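Branched-chain alpha-ketoacid decarboxylase (Lactococcus lactis, PDB 2VBF) probably decarboxylates branched-chain and aromatic alpha-keto acids to aldehydes, using thiamine diphosphate and a magnesium ion. Local coordinates at residues E485-G490 and M561-A566. Numbering follows the deposited sequence.
With TPP (thiamine diphosphate), chain F.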
loop_
_atom_site.group_PDB
_atom_site.type_symbol
_atom_site.label_atom_id
_atom_site.label_comp_id
_atom_site.label_asym_id
_atom_site.label_seq_id
_atom_site.Cartn_x
_atom_site.Cartn_y
_atom_site.Cartn_z
ATOM N N GLU A 485 17.760 5.913 -10.014
ATOM C CA GLU A 485 16.989 6.025 -11.260
ATOM C C GLU A 485 17.706 6.899 -12.288
ATOM O O GLU A 485 17.759 6.554 -13.483
ATOM C CB GLU A 485 15.583 6.563 -10.994
ATOM C CG GLU A 485 14.735 5.715 -10.020
ATOM C CD GLU A 485 14.392 4.334 -10.548
ATOM O OE1 GLU A 485 13.224 4.133 -10.956
ATOM O OE2 GLU A 485 15.278 3.444 -10.539
ATOM N N ARG A 486 18.284 8.009 -11.829
ATOM C CA ARG A 486 19.061 8.901 -12.704
ATOM C C ARG A 486 20.222 8.160 -13.364
ATOM O O ARG A 486 20.556 8.418 -14.517
ATOM C CB ARG A 486 19.619 10.080 -11.913
ATOM C CG ARG A 486 18.583 11.023 -11.322
ATOM C CD ARG A 486 19.291 12.166 -10.611
ATOM N NE ARG A 486 18.430 12.937 -9.718
ATOM C CZ ARG A 486 17.615 13.908 -10.113
ATOM N NH1 ARG A 486 17.526 14.226 -11.401
ATOM N NH2 ARG A 486 16.889 14.565 -9.219
ATOM N N GLU A 487 20.826 7.236 -12.623
ATOM C CA GLU A 487 21.928 6.403 -13.125
ATOM C C GLU A 487 21.503 5.388 -14.185
ATOM O O GLU A 487 22.303 5.028 -15.057
ATOM C CB GLU A 487 22.597 5.658 -11.961
ATOM C CG GLU A 487 23.317 6.556 -10.979
ATOM C CD GLU A 487 24.581 7.182 -11.564
ATOM O OE1 GLU A 487 25.304 6.487 -12.310
ATOM O OE2 GLU A 487 24.849 8.361 -11.270
ATOM N N ILE A 488 20.263 4.908 -14.103
ATOM C CA ILE A 488 19.739 3.940 -15.072
ATOM C C ILE A 488 19.257 4.663 -16.327
ATOM O O ILE A 488 19.651 4.310 -17.448
ATOM C CB ILE A 488 18.572 3.095 -14.465
ATOM C CG1 ILE A 488 19.067 2.294 -13.251
ATOM C CG2 ILE A 488 17.976 2.149 -15.499
ATOM C CD1 ILE A 488 17.964 1.581 -12.458
ATOM N N HIS A 489 18.438 5.695 -16.132
ATOM C CA HIS A 489 17.782 6.386 -17.245
ATOM C C HIS A 489 17.234 7.763 -16.863
ATOM O O HIS A 489 16.568 7.914 -15.837
ATOM C CB HIS A 489 16.627 5.537 -17.759
ATOM C CG HIS A 489 16.047 6.027 -19.044
ATOM N ND1 HIS A 489 16.569 5.668 -20.267
ATOM C CD2 HIS A 489 14.999 6.844 -19.303
ATOM C CE1 HIS A 489 15.870 6.249 -21.227
ATOM N NE2 HIS A 489 14.909 6.966 -20.670
ATOM N N GLY A 490 17.493 8.763 -17.711
ATOM C CA GLY A 490 16.902 10.099 -17.548
ATOM C C GLY A 490 17.453 10.908 -16.386
ATOM O O GLY A 490 16.697 11.398 -15.558
ATOM N N MET A 561 26.423 -0.847 -12.032
ATOM C CA MET A 561 25.162 -1.591 -12.077
ATOM C C MET A 561 24.025 -0.827 -12.768
ATOM O O MET A 561 23.126 -1.435 -13.386
ATOM C CB MET A 561 24.752 -1.974 -10.656
ATOM C CG MET A 561 23.721 -3.047 -10.607
ATOM S SD MET A 561 24.311 -4.636 -11.214
ATOM C CE MET A 561 22.732 -5.374 -11.665
ATOM N N GLY A 562 24.046 0.499 -12.646
ATOM C CA GLY A 562 23.058 1.359 -13.302
ATOM C C GLY A 562 23.030 1.115 -14.801
ATOM O O GLY A 562 21.958 1.018 -15.406
ATOM N N LYS A 563 24.220 1.000 -15.390
ATOM C CA LYS A 563 24.345 0.800 -16.829
ATOM C C LYS A 563 23.919 -0.616 -17.234
ATOM O O LYS A 563 23.400 -0.826 -18.330
ATOM C CB LYS A 563 25.779 1.119 -17.273
ATOM C CG LYS A 563 26.205 2.574 -16.984
ATOM C CD LYS A 563 25.366 3.574 -17.781
ATOM C CE LYS A 563 25.648 5.036 -17.424
ATOM N NZ LYS A 563 24.654 5.607 -16.454
ATOM N N LEU A 564 24.105 -1.580 -16.334
ATOM C CA LEU A 564 23.701 -2.955 -16.597
ATOM C C LEU A 564 22.185 -3.113 -16.502
ATOM O O LEU A 564 21.602 -3.867 -17.286
ATOM C CB LEU A 564 24.417 -3.924 -15.655
ATOM C CG LEU A 564 25.946 -3.918 -15.790
ATOM C CD1 LEU A 564 26.595 -4.869 -14.783
ATOM C CD2 LEU A 564 26.345 -4.282 -17.218
ATOM N N PHE A 565 21.551 -2.423 -15.547
ATOM C CA PHE A 565 20.087 -2.364 -15.510
ATOM C C PHE A 565 19.541 -1.739 -16.803
ATOM O O PHE A 565 18.573 -2.239 -17.381
ATOM C CB PHE A 565 19.578 -1.543 -14.320
ATOM C CG PHE A 565 19.645 -2.254 -12.980
ATOM C CD1 PHE A 565 19.057 -3.503 -12.791
ATOM C CD2 PHE A 565 20.217 -1.618 -11.883
ATOM C CE1 PHE A 565 19.103 -4.137 -11.541
ATOM C CE2 PHE A 565 20.253 -2.236 -10.634
ATOM C CZ PHE A 565 19.694 -3.506 -10.470
ATOM N N ALA A 566 20.168 -0.650 -17.247
ATOM C CA ALA A 566 19.759 0.039 -18.468
ATOM C C ALA A 566 19.808 -0.913 -19.659
ATOM O O ALA A 566 18.896 -0.947 -20.488
ATOM C CB ALA A 566 20.660 1.249 -18.719
HETATM N "N1'" TPP F . 8.338 1.826 -6.318
HETATM C "C2'" TPP F . 8.570 0.817 -5.420
HETATM C CM2 TPP F . 7.505 0.472 -4.418
HETATM N "N3'" TPP F . 9.762 0.137 -5.466
HETATM C "C4'" TPP F . 10.724 0.453 -6.403
HETATM N "N4'" TPP F . 11.840 -0.236 -6.419
HETATM C "C5'" TPP F . 10.506 1.499 -7.306
HETATM C "C6'" TPP F . 9.299 2.186 -7.262
HETATM C "C7'" TPP F . 11.551 1.896 -8.323
HETATM N N3 TPP F . 12.735 2.483 -7.703
HETATM C C2 TPP F . 13.913 1.829 -7.391
HETATM S S1 TPP F . 15.072 2.731 -6.714
HETATM C C5 TPP F . 14.118 4.037 -6.830
HETATM C C4 TPP F . 12.862 3.800 -7.389
HETATM C CM4 TPP F . 11.798 4.840 -7.611
HETATM C C6 TPP F . 14.676 5.363 -6.354
HETATM C C7 TPP F . 15.073 5.396 -4.886
HETATM O O7 TPP F . 15.534 6.702 -4.637
HETATM P PA TPP F . 16.204 7.109 -3.248
HETATM O O1A TPP F . 15.525 6.421 -2.086
HETATM O O2A TPP F . 16.144 8.621 -3.134
HETATM O O3A TPP F . 17.690 6.485 -3.378
HETATM P PB TPP F . 19.016 7.182 -4.007
HETATM O O1B TPP F . 19.446 6.298 -5.143
HETATM O O2B TPP F . 20.041 7.143 -2.909
HETATM O O3B TPP F . 18.720 8.592 -4.439
HETATM O O HOH W 1 22.583 8.045 -16.283
HETATM O O HOH W 2 25.185 4.208 -13.962
#
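Bends at chi2 (-64°) and chi4 (-98°) swing the end of Lys563 back toward helix 483-488, while Ile488, its CG1 anti to the carbonyl carbon, lays CD1 obliquely against Phe565, 4.0 Å from CD2. This is a helix-helix contact in the thiamine diphosphate-binding fold, joining a helix of the cofactor site to the C-terminal helix 556-568. Gly562, with no side chain to point at Glu487, lets the helices come close: its CA lies 4.6 Å from Ile488 CA. Lys563 NZ donates to Glu487 O at 2.8 Å, in the carbonyl plane with a C=O...N angle of 147°. The same nitrogen also donates to a water that is also hydrogen-bonded to Glu487 OE1, linking charges too far apart for a salt bridge. On the cofactor side, Glu485 sets its carboxylate against the thiazolium, CD 3.6 Å from TPP C4; a leucine here would probably leave the thiazolium without the carboxylate oxygens that lie beside it. Asp49 of the second subunit packs on Ile488, and His135 of that subunit meets the Phe565 ring. At the last residue of helix 483-488, Ile488 O lies 3.5 Å from Ala566 CB.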